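Local coordinates for beta-N-acetylglucosaminidase-like protein Glycoside hydrolase family 20 (Flavobacterium johnsoniae, PDB 6YHH) that probably releases terminal N-acetylglucosamine from chitin-derived oligosaccharides by hydrolysis, as a family 20 beta-N-acetylglucosaminidase, at residues K376-S382 and G403-S409. Residues are numbered along the deposited sequence; the frame is centred on the assembly and turned at random.
Sequences KEAIVHS and GYKTVLS
Val380 and Thr406 face each other in a parallel strand pair, followed by His381 with Val407 and Ser382 with Leu408. Four backbone hydrogen bonds hold the register. Val380 N donates to Lys405 O at 2.9 Å, and Val380 O receives Val407 N. Further along, Ser382 N donates to Val407 O and Ser382 O receives Ser409 N.

One side-chain hydrogen bond joins the two segments. His381 NE2 donates to Ser409 OG at 2.8 Å, with the hydroxyl tilted 16° from the ring plane. CG of His381 lies anti to the backbone N (chi1 -160°), which carries the ring to Ser409. ND1 bonds to His312, Trp366 stacks on the ring, and Ser409 OG also bonds to Glu447 O. A phenylalanine here would probably leave Ser409 OG and His312 NE2 each without their imidazole partner.

The Tyr404 ring collects the side-chain packing ahead of strand 406-408. Lys376 CG sits over one face of the ring, 4.0 Å from its centroid, in a CH-pi contact. Val380 CG2, from within strand 379-382, packs on Tyr404 CB at 3.8 Å. Two polar contacts join these: Ala378 O lies at the ring edge, in plane, and Tyr404 OH bonds to Leu374 O. Thr406 also touches helix 394-401.

Water fills in where direct bonds stop. One molecule contacts Lys376 O, Ala378 O, Lys405 N and Lys405 NZ. Another links Glu377 O, at 2.6 Å, to Lys405 NZ. The Lys405 chain bends at its third and fourth torsions, curling its amine back to both waters.

The pair belongs to a beta-alpha-beta unit of the catalytic TIM barrel, with helix 394-401 as the connection. Its chemistry implies a water-bridged start to the strand pair and a buried, polar far end, where His381 is gripped through both ring nitrogens.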
loop_
_atom_site.group_PDB
_atom_site.type_symbol
_atom_site.label_atom_id
_atom_site.label_comp_id
_atom_site.label_asym_id
_atom_site.label_seq_id
_atom_site.Cartn_x
_atom_site.Cartn_y
_atom_site.Cartn_z
ATOM N N LYS A 376 1.232 29.675 31.775
ATOM C CA LYS A 376 0.467 28.506 32.158
ATOM C C LYS A 376 -0.601 28.113 31.150
ATOM O O LYS A 376 -1.273 27.066 31.332
ATOM C CB LYS A 376 -0.103 28.643 33.560
ATOM C CG LYS A 376 0.961 28.586 34.607
ATOM C CD LYS A 376 0.337 28.521 36.013
ATOM C CE LYS A 376 -0.184 29.906 36.392
ATOM N NZ LYS A 376 1.004 30.803 36.562
ATOM N N GLU A 377 -0.745 28.892 30.074
ATOM C CA GLU A 377 -1.608 28.474 28.964
ATOM C C GLU A 377 -0.857 27.525 27.982
ATOM O O GLU A 377 -1.494 27.008 27.085
ATOM C CB GLU A 377 -2.101 29.655 28.173
ATOM C CG GLU A 377 -2.912 30.627 29.068
ATOM C CD GLU A 377 -3.352 31.859 28.306
ATOM O OE1 GLU A 377 -3.138 33.023 28.751
ATOM O OE2 GLU A 377 -3.933 31.657 27.233
ATOM N N ALA A 378 0.439 27.375 28.119
ATOM C CA ALA A 378 1.216 26.375 27.251
ATOM C C ALA A 378 0.906 24.953 27.701
ATOM O O ALA A 378 0.797 24.626 28.913
ATOM C CB ALA A 378 2.693 26.605 27.340
ATOM N N ILE A 379 0.744 24.072 26.703
ATOM C CA ILE A 379 0.648 22.635 26.989
ATOM C C ILE A 379 2.015 21.981 27.039
ATOM O O ILE A 379 2.862 22.205 26.127
ATOM C CB ILE A 379 -0.226 21.978 25.950
ATOM C CG1 ILE A 379 -1.573 22.657 25.997
ATOM C CG2 ILE A 379 -0.374 20.499 26.230
ATOM C CD1 ILE A 379 -2.510 22.242 24.970
ATOM N N VAL A 380 2.279 21.207 28.105
ATOM C CA VAL A 380 3.590 20.620 28.347
ATOM C C VAL A 380 3.518 19.166 27.876
ATOM O O VAL A 380 2.621 18.440 28.321
ATOM C CB VAL A 380 3.981 20.700 29.835
ATOM C CG1 VAL A 380 5.263 19.888 30.172
ATOM C CG2 VAL A 380 4.235 22.140 30.159
ATOM N N HIS A 381 4.467 18.751 27.031
ATOM C CA HIS A 381 4.476 17.405 26.507
ATOM C C HIS A 381 5.565 16.618 27.245
ATOM O O HIS A 381 6.752 16.788 27.006
ATOM C CB HIS A 381 4.681 17.469 24.987
ATOM C CG HIS A 381 4.257 16.238 24.276
ATOM N ND1 HIS A 381 4.134 16.217 22.912
ATOM C CD2 HIS A 381 3.939 14.985 24.718
ATOM C CE1 HIS A 381 3.732 15.021 22.525
ATOM N NE2 HIS A 381 3.632 14.235 23.589
ATOM N N SER A 382 5.123 15.765 28.181
ATOM C CA SER A 382 5.991 14.999 29.026
ATOM C C SER A 382 6.503 13.747 28.317
ATOM O O SER A 382 5.718 12.836 28.015
ATOM C CB SER A 382 5.215 14.590 30.297
ATOM O OG SER A 382 6.008 13.795 31.172
ATOM N N GLY A 403 0.582 24.076 37.384
ATOM C CA GLY A 403 -0.494 24.721 36.708
ATOM C C GLY A 403 -0.674 24.552 35.209
ATOM O O GLY A 403 -1.508 25.250 34.611
ATOM N N TYR A 404 0.086 23.602 34.623
ATOM C CA TYR A 404 0.157 23.399 33.175
ATOM C C TYR A 404 -0.570 22.144 32.738
ATOM O O TYR A 404 -0.455 21.082 33.350
ATOM C CB TYR A 404 1.606 23.290 32.717
ATOM C CG TYR A 404 2.465 24.468 33.018
ATOM C CD1 TYR A 404 3.099 24.587 34.246
ATOM C CD2 TYR A 404 2.664 25.496 32.075
ATOM C CE1 TYR A 404 3.881 25.685 34.550
ATOM C CE2 TYR A 404 3.486 26.575 32.356
ATOM C CZ TYR A 404 4.058 26.663 33.603
ATOM O OH TYR A 404 4.843 27.785 33.854
ATOM N N LYS A 405 -1.379 22.276 31.692
ATOM C CA LYS A 405 -1.996 21.110 31.080
ATOM C C LYS A 405 -0.922 20.270 30.414
ATOM O O LYS A 405 0.022 20.862 29.912
ATOM C CB LYS A 405 -2.974 21.512 30.041
ATOM C CG LYS A 405 -4.131 22.298 30.603
ATOM C CD LYS A 405 -5.220 22.623 29.634
ATOM C CE LYS A 405 -4.821 23.585 28.526
ATOM N NZ LYS A 405 -4.345 24.869 29.153
ATOM N N THR A 406 -1.066 18.955 30.515
ATOM C CA THR A 406 0.026 18.051 30.105
ATOM C C THR A 406 -0.493 16.866 29.291
ATOM O O THR A 406 -1.554 16.397 29.540
ATOM C CB THR A 406 0.794 17.578 31.354
ATOM O OG1 THR A 406 1.360 18.744 32.020
ATOM C CG2 THR A 406 1.957 16.778 31.037
ATOM N N VAL A 407 0.359 16.364 28.406
ATOM C CA VAL A 407 0.118 15.130 27.659
ATOM C C VAL A 407 1.306 14.235 27.893
ATOM O O VAL A 407 2.449 14.701 27.829
ATOM C CB VAL A 407 0.026 15.447 26.109
ATOM C CG1 VAL A 407 -0.073 14.162 25.284
ATOM C CG2 VAL A 407 -1.188 16.308 25.806
ATOM N N LEU A 408 1.045 12.952 28.190
ATOM C CA LEU A 408 2.079 11.981 28.472
ATOM C C LEU A 408 2.440 11.222 27.180
ATOM O O LEU A 408 1.606 10.549 26.551
ATOM C CB LEU A 408 1.658 11.016 29.526
ATOM C CG LEU A 408 2.783 10.098 29.966
ATOM C CD1 LEU A 408 3.966 10.823 30.583
ATOM C CD2 LEU A 408 2.397 8.911 30.854
ATOM N N SER A 409 3.701 11.320 26.778
ATOM C CA SER A 409 4.307 10.372 25.801
ATOM C C SER A 409 5.385 9.444 26.364
ATOM O O SER A 409 5.600 8.367 25.774
ATOM C CB SER A 409 4.803 11.062 24.501
ATOM O OG SER A 409 3.664 11.463 23.761
HETATM O O HOH W 1 -1.610 24.720 30.109
HETATM O O HOH W 2 -3.620 25.282 32.606
HETATM O O HOH W 3 -4.117 26.696 26.928
#